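Local coordinates for hemoglobin component VII (Tokunagayusurika akamusi, PDB 1X46), which binds heme and, as a larval hemoglobin of the globin family, probably carries or stores oxygen, at residues 88-100 with 138-150. Numbering follows the deposited sequence.
Sequences LKNVLKQQGINHK and AFNNMYSVVFPEL. With HEM (protoporphyrin IX containing Fe), chain B.
Met142 meets Leu92 at the start of this contact. Its CG lies 4.1 Å from Leu92 CD2, while Leu92 CD1 rests on the Met142 backbone. Farther out, the Met142 methyl approaches the heme vinyl group. Val145 comes next and uses both branches. CG2 faces the aliphatic part of Lys89. CG1 touches Leu92 CB and, from another side, Lys93 CG. The Lys93 and Val145 side chains cross at about a right angle. Packing is tight here, with Val145 CG1 only 3.2 Å from Lys93 CG. Val146 sets its CG2 3.4 Å from the carbonyl O of Leu92, and its CG1 reaches Gly96 CA. Glu149 packs its CB 3.7 Å from Gly96 C. A side chain at Gly96 would run into this CB, so the glycine permits the close approach. Glu149 bends at chi2 (-64°), which lays its carboxylate along Ile97, OE1 3.6 Å from Ile97 CG1. The opposite charge of Lys93 stays apart, its NZ 5.7 Å from Glu149 OE2. With an alanine here the carboxylate is gone, which would probably leave Ile97 CG1 less covered and the Lys93 ammonium without its nearby opposite charge. Leu150 ends the chain, with CD2 against Gly96 O, and Lys100 CG packs near its carboxylate. No hydrogen bond joins the segments. Their helix axes cross at -60°, 8.7 Å apart. This is the globin F-H packing, and it backs the helix carrying the proximal His99, whose NE2 binds the heme iron. Phe109 of helix 106-123 touches Met142 of helix 129-146 and the C-terminal Leu150, and helix 59-78 packs against Leu88, Val91 and Gln95 of helix 85-100.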
loop_
_atom_site.group_PDB
_atom_site.type_symbol
_atom_site.label_atom_id
_atom_site.label_comp_id
_atom_site.label_asym_id
_atom_site.label_seq_id
_atom_site.Cartn_x
_atom_site.Cartn_y
_atom_site.Cartn_z
ATOM N N LEU A 88 10.850 5.480 -9.475
ATOM C CA LEU A 88 9.576 5.012 -8.927
ATOM C C LEU A 88 9.203 3.664 -9.525
ATOM O O LEU A 88 8.817 2.726 -8.801
ATOM C CB LEU A 88 8.484 6.040 -9.171
ATOM C CG LEU A 88 7.031 5.612 -8.916
ATOM C CD1 LEU A 88 6.813 5.238 -7.458
ATOM C CD2 LEU A 88 6.141 6.756 -9.322
ATOM N N LYS A 89 9.312 3.532 -10.842
ATOM C CA LYS A 89 8.975 2.257 -11.450
ATOM C C LYS A 89 9.872 1.111 -11.004
ATOM O O LYS A 89 9.436 -0.046 -10.917
ATOM C CB LYS A 89 8.917 2.393 -12.962
ATOM C CG LYS A 89 7.713 3.196 -13.364
ATOM C CD LYS A 89 7.456 3.024 -14.815
ATOM C CE LYS A 89 6.175 3.653 -15.240
ATOM N NZ LYS A 89 6.152 3.801 -16.740
ATOM N N ASN A 90 11.135 1.421 -10.721
ATOM C CA ASN A 90 12.037 0.394 -10.249
ATOM C C ASN A 90 11.684 -0.066 -8.827
ATOM O O ASN A 90 11.778 -1.260 -8.520
ATOM C CB ASN A 90 13.495 0.848 -10.364
ATOM C CG ASN A 90 13.926 1.035 -11.824
ATOM O OD1 ASN A 90 13.217 0.632 -12.752
ATOM N ND2 ASN A 90 15.072 1.671 -12.029
ATOM N N VAL A 91 11.256 0.872 -7.987
ATOM C CA VAL A 91 10.732 0.487 -6.666
ATOM C C VAL A 91 9.528 -0.456 -6.818
ATOM O O VAL A 91 9.452 -1.524 -6.183
ATOM C CB VAL A 91 10.360 1.703 -5.834
ATOM C CG1 VAL A 91 9.505 1.289 -4.652
ATOM C CG2 VAL A 91 11.614 2.383 -5.336
ATOM N N LEU A 92 8.596 -0.082 -7.688
ATOM C CA LEU A 92 7.389 -0.884 -7.880
ATOM C C LEU A 92 7.708 -2.251 -8.456
ATOM O O LEU A 92 7.176 -3.271 -7.984
ATOM C CB LEU A 92 6.380 -0.161 -8.780
ATOM C CG LEU A 92 5.873 1.189 -8.259
ATOM C CD1 LEU A 92 5.042 1.926 -9.328
ATOM C CD2 LEU A 92 5.157 1.108 -6.894
ATOM N N LYS A 93 8.581 -2.299 -9.470
ATOM C CA LYS A 93 8.914 -3.570 -10.108
ATOM C C LYS A 93 9.580 -4.523 -9.123
ATOM O O LYS A 93 9.282 -5.744 -9.107
ATOM C CB LYS A 93 9.832 -3.354 -11.307
ATOM C CG LYS A 93 9.077 -3.042 -12.537
ATOM C CD LYS A 93 10.025 -2.743 -13.685
ATOM C CE LYS A 93 9.329 -1.862 -14.704
ATOM N NZ LYS A 93 10.267 -1.516 -15.813
ATOM N N GLN A 94 10.501 -3.987 -8.324
ATOM C CA GLN A 94 11.158 -4.828 -7.340
ATOM C C GLN A 94 10.183 -5.422 -6.320
ATOM O O GLN A 94 10.320 -6.569 -5.924
ATOM C CB GLN A 94 12.255 -4.060 -6.618
ATOM C CG GLN A 94 13.172 -4.966 -5.793
ATOM C CD GLN A 94 13.969 -5.948 -6.628
ATOM O OE1 GLN A 94 14.685 -5.553 -7.548
ATOM N NE2 GLN A 94 13.806 -7.239 -6.345
ATOM N N GLN A 95 9.187 -4.646 -5.924
ATOM C CA GLN A 95 8.163 -5.172 -5.006
ATOM C C GLN A 95 7.345 -6.267 -5.666
ATOM O O GLN A 95 7.021 -7.262 -5.032
ATOM C CB GLN A 95 7.251 -4.063 -4.457
ATOM C CG GLN A 95 7.979 -3.056 -3.537
ATOM C CD GLN A 95 8.618 -3.743 -2.352
ATOM O OE1 GLN A 95 7.980 -4.571 -1.697
ATOM N NE2 GLN A 95 9.891 -3.456 -2.101
ATOM N N GLY A 96 7.064 -6.126 -6.957
ATOM C CA GLY A 96 6.368 -7.174 -7.687
ATOM C C GLY A 96 7.220 -8.444 -7.764
ATOM O O GLY A 96 6.719 -9.533 -7.523
ATOM N N ILE A 97 8.503 -8.295 -8.124
ATOM C CA ILE A 97 9.422 -9.439 -8.181
ATOM C C ILE A 97 9.491 -10.137 -6.820
ATOM O O ILE A 97 9.389 -11.374 -6.721
ATOM C CB ILE A 97 10.830 -8.961 -8.624
ATOM C CG1 ILE A 97 10.820 -8.567 -10.106
ATOM C CG2 ILE A 97 11.882 -10.061 -8.405
ATOM C CD1 ILE A 97 11.908 -7.573 -10.475
ATOM N N ASN A 98 9.636 -9.342 -5.762
ATOM C CA ASN A 98 9.792 -9.924 -4.432
ATOM C C ASN A 98 8.530 -10.670 -4.002
ATOM O O ASN A 98 8.600 -11.737 -3.389
ATOM C CB ASN A 98 10.123 -8.860 -3.387
ATOM C CG ASN A 98 11.467 -8.186 -3.621
ATOM O OD1 ASN A 98 12.279 -8.633 -4.446
ATOM N ND2 ASN A 98 11.698 -7.099 -2.908
ATOM N N HIS A 99 7.367 -10.108 -4.315
ATOM C CA HIS A 99 6.125 -10.721 -3.889
ATOM C C HIS A 99 5.718 -11.915 -4.745
ATOM O O HIS A 99 4.981 -12.775 -4.281
ATOM C CB HIS A 99 5.009 -9.673 -3.771
ATOM C CG HIS A 99 5.149 -8.821 -2.547
ATOM N ND1 HIS A 99 5.903 -7.661 -2.523
ATOM C CD2 HIS A 99 4.678 -8.992 -1.292
ATOM C CE1 HIS A 99 5.869 -7.149 -1.304
ATOM N NE2 HIS A 99 5.128 -7.930 -0.538
ATOM N N LYS A 100 6.219 -11.961 -5.982
ATOM C CA LYS A 100 5.972 -13.149 -6.826
ATOM C C LYS A 100 6.489 -14.387 -6.107
ATOM O O LYS A 100 5.826 -15.431 -6.109
ATOM C CB LYS A 100 6.672 -13.034 -8.175
ATOM C CG LYS A 100 6.299 -14.207 -9.123
ATOM C CD LYS A 100 7.089 -14.105 -10.418
ATOM C CE LYS A 100 7.001 -15.388 -11.261
ATOM N NZ LYS A 100 8.022 -15.342 -12.370
ATOM N N ALA A 138 -3.639 6.184 -8.590
ATOM C CA ALA A 138 -2.316 5.791 -8.128
ATOM C C ALA A 138 -2.160 4.264 -8.109
ATOM O O ALA A 138 -1.185 3.710 -8.614
ATOM C CB ALA A 138 -2.057 6.371 -6.752
ATOM N N PHE A 139 -3.140 3.584 -7.533
ATOM C CA PHE A 139 -3.116 2.126 -7.537
ATOM C C PHE A 139 -3.147 1.519 -8.938
ATOM O O PHE A 139 -2.447 0.548 -9.193
ATOM C CB PHE A 139 -4.230 1.539 -6.656
ATOM C CG PHE A 139 -3.856 1.446 -5.198
ATOM C CD1 PHE A 139 -2.960 0.475 -4.777
ATOM C CD2 PHE A 139 -4.384 2.311 -4.262
ATOM C CE1 PHE A 139 -2.588 0.364 -3.406
ATOM C CE2 PHE A 139 -4.013 2.201 -2.911
ATOM C CZ PHE A 139 -3.125 1.235 -2.506
ATOM N N ASN A 140 -3.955 2.079 -9.838
ATOM C CA ASN A 140 -3.988 1.629 -11.228
ATOM C C ASN A 140 -2.568 1.612 -11.800
ATOM O O ASN A 140 -2.144 0.619 -12.408
ATOM C CB ASN A 140 -4.853 2.572 -12.070
ATOM C CG ASN A 140 -4.768 2.261 -13.606
ATOM O OD1 ASN A 140 -3.985 2.882 -14.375
ATOM N ND2 ASN A 140 -5.548 1.304 -14.028
ATOM N N ASN A 141 -1.860 2.718 -11.580
ATOM C CA ASN A 141 -0.511 2.856 -12.119
ATOM C C ASN A 141 0.470 1.898 -11.441
ATOM O O ASN A 141 1.270 1.253 -12.110
ATOM C CB ASN A 141 -0.057 4.301 -12.044
ATOM C CG ASN A 141 -0.744 5.169 -13.079
ATOM O OD1 ASN A 141 -1.489 4.663 -13.917
ATOM N ND2 ASN A 141 -0.486 6.496 -13.026
ATOM N N MET A 142 0.372 1.770 -10.117
ATOM C CA MET A 142 1.176 0.758 -9.422
ATOM C C MET A 142 0.952 -0.636 -10.041
ATOM O O MET A 142 1.910 -1.371 -10.348
ATOM C CB MET A 142 0.825 0.730 -7.921
ATOM C CG MET A 142 1.390 -0.464 -7.175
ATOM S SD MET A 142 0.594 -0.550 -5.500
ATOM C CE MET A 142 0.818 -2.282 -5.118
ATOM N N TYR A 143 -0.315 -1.020 -10.194
ATOM C CA TYR A 143 -0.668 -2.326 -10.737
ATOM C C TYR A 143 -0.166 -2.552 -12.162
ATOM O O TYR A 143 0.183 -3.659 -12.527
ATOM C CB TYR A 143 -2.199 -2.535 -10.716
ATOM C CG TYR A 143 -2.811 -2.508 -9.326
ATOM C CD1 TYR A 143 -2.046 -2.731 -8.177
ATOM C CD2 TYR A 143 -4.174 -2.229 -9.167
ATOM C CE1 TYR A 143 -2.628 -2.700 -6.935
ATOM C CE2 TYR A 143 -4.762 -2.205 -7.917
ATOM C CZ TYR A 143 -3.973 -2.431 -6.810
ATOM O OH TYR A 143 -4.517 -2.406 -5.528
ATOM N N SER A 144 -0.124 -1.483 -12.951
ATOM C CA SER A 144 0.314 -1.617 -14.330
ATOM C C SER A 144 1.758 -2.142 -14.408
ATOM O O SER A 144 2.118 -2.816 -15.368
ATOM C CB SER A 144 0.154 -0.287 -15.070
ATOM O OG SER A 144 1.148 0.638 -14.690
ATOM N N VAL A 145 2.543 -1.847 -13.379
ATOM C CA VAL A 145 3.935 -2.260 -13.313
ATOM C C VAL A 145 4.115 -3.491 -12.434
ATOM O O VAL A 145 4.938 -4.347 -12.726
ATOM C CB VAL A 145 4.812 -1.084 -12.812
ATOM C CG1 VAL A 145 6.214 -1.539 -12.482
ATOM C CG2 VAL A 145 4.828 0.025 -13.854
ATOM N N VAL A 146 3.333 -3.572 -11.355
ATOM C CA VAL A 146 3.464 -4.692 -10.414
ATOM C C VAL A 146 2.815 -5.986 -10.922
ATOM O O VAL A 146 3.418 -7.045 -10.827
ATOM C CB VAL A 146 2.926 -4.309 -9.011
ATOM C CG1 VAL A 146 2.752 -5.526 -8.068
ATOM C CG2 VAL A 146 3.816 -3.278 -8.378
ATOM N N PHE A 147 1.604 -5.916 -11.461
ATOM C CA PHE A 147 0.885 -7.125 -11.898
ATOM C C PHE A 147 1.655 -7.997 -12.903
ATOM O O PHE A 147 1.675 -9.210 -12.723
ATOM C CB PHE A 147 -0.547 -6.842 -12.398
ATOM C CG PHE A 147 -1.547 -6.491 -11.300
ATOM C CD1 PHE A 147 -1.166 -6.318 -9.960
ATOM C CD2 PHE A 147 -2.881 -6.294 -11.645
ATOM C CE1 PHE A 147 -2.130 -5.975 -8.989
ATOM C CE2 PHE A 147 -3.841 -5.938 -10.686
ATOM C CZ PHE A 147 -3.453 -5.784 -9.360
ATOM N N PRO A 148 2.309 -7.412 -13.907
ATOM C CA PRO A 148 3.124 -8.221 -14.844
ATOM C C PRO A 148 4.285 -8.952 -14.188
ATOM O O PRO A 148 4.800 -9.909 -14.800
ATOM C CB PRO A 148 3.662 -7.175 -15.827
ATOM C CG PRO A 148 2.680 -6.031 -15.757
ATOM C CD PRO A 148 2.322 -5.986 -14.284
ATOM N N GLU A 149 4.674 -8.569 -12.965
ATOM C CA GLU A 149 5.753 -9.254 -12.265
ATOM C C GLU A 149 5.245 -10.374 -11.382
ATOM O O GLU A 149 6.045 -11.119 -10.826
ATOM C CB GLU A 149 6.547 -8.282 -11.376
ATOM C CG GLU A 149 7.150 -7.072 -12.062
ATOM C CD GLU A 149 8.199 -7.434 -13.101
ATOM O OE1 GLU A 149 8.781 -8.551 -13.065
ATOM O OE2 GLU A 149 8.439 -6.577 -13.978
ATOM N N LEU A 150 3.929 -10.510 -11.232
ATOM C CA LEU A 150 3.398 -11.514 -10.315
ATOM C C LEU A 150 3.138 -12.848 -10.996
ATOM O O LEU A 150 3.063 -13.847 -10.293
ATOM C CB LEU A 150 2.111 -11.025 -9.636
ATOM C CG LEU A 150 2.182 -9.726 -8.825
ATOM C CD1 LEU A 150 0.780 -9.354 -8.349
ATOM C CD2 LEU A 150 3.164 -9.862 -7.656
ATOM O OXT LEU A 150 2.984 -12.938 -12.217
HETATM C CHA HEM B . 7.356 -8.904 2.807
HETATM C CHB HEM B . 6.252 -4.481 1.157
HETATM C CHC HEM B . 1.802 -6.034 0.040
HETATM C CHD HEM B . 2.871 -10.446 1.694
HETATM C C1A HEM B . 7.411 -7.571 2.518
HETATM C C2A HEM B . 8.542 -6.712 2.794
HETATM C C3A HEM B . 8.218 -5.506 2.339
HETATM C C4A HEM B . 6.925 -5.548 1.716
HETATM C CMA HEM B . 9.112 -4.248 2.406
HETATM C CAA HEM B . 9.822 -7.126 3.587
HETATM C CBA HEM B . 10.869 -7.951 2.810
HETATM C CGA HEM B . 11.473 -7.122 1.702
HETATM O O1A HEM B . 11.384 -7.530 0.527
HETATM O O2A HEM B . 12.052 -6.036 1.989
HETATM C C1B HEM B . 4.943 -4.488 0.757
HETATM C C2B HEM B . 4.180 -3.373 0.247
HETATM C C3B HEM B . 2.938 -3.809 -0.063
HETATM C C4B HEM B . 2.913 -5.229 0.231
HETATM C CMB HEM B . 4.746 -1.931 0.127
HETATM C CAB HEM B . 1.699 -3.079 -0.629
HETATM C CBB HEM B . 1.693 -1.816 -1.056
HETATM C C1C HEM B . 1.682 -7.350 0.386
HETATM C C2C HEM B . 0.507 -8.202 0.226
HETATM C C3C HEM B . 0.793 -9.408 0.714
HETATM C C4C HEM B . 2.172 -9.390 1.159
HETATM C CMC HEM B . -0.832 -7.747 -0.408
HETATM C CAC HEM B . -0.135 -10.649 0.763
HETATM C C1D HEM B . 4.180 -10.432 2.086
HETATM C C2D HEM B . 4.867 -11.577 2.626
HETATM C C3D HEM B . 6.249 -11.102 2.959
HETATM C C4D HEM B . 6.249 -9.698 2.627
HETATM C CMD HEM B . 4.283 -12.992 2.810
HETATM C CAD HEM B . 7.385 -11.959 3.573
HETATM C CBD HEM B . 7.231 -12.054 5.087
HETATM C CGD HEM B . 8.271 -12.997 5.662
HETATM O O1D HEM B . 9.313 -13.238 5.009
HETATM O O2D HEM B . 8.039 -13.531 6.772
HETATM N NA HEM B . 6.453 -6.838 1.853
HETATM N NB HEM B . 4.120 -5.618 0.757
HETATM N NC HEM B . 2.692 -8.110 0.947
HETATM N ND HEM B . 5.032 -9.320 2.071
HETATM FE FE HEM B . 4.577 -7.472 1.400
HETATM O O HOH W 1 3.799 -7.004 3.272
#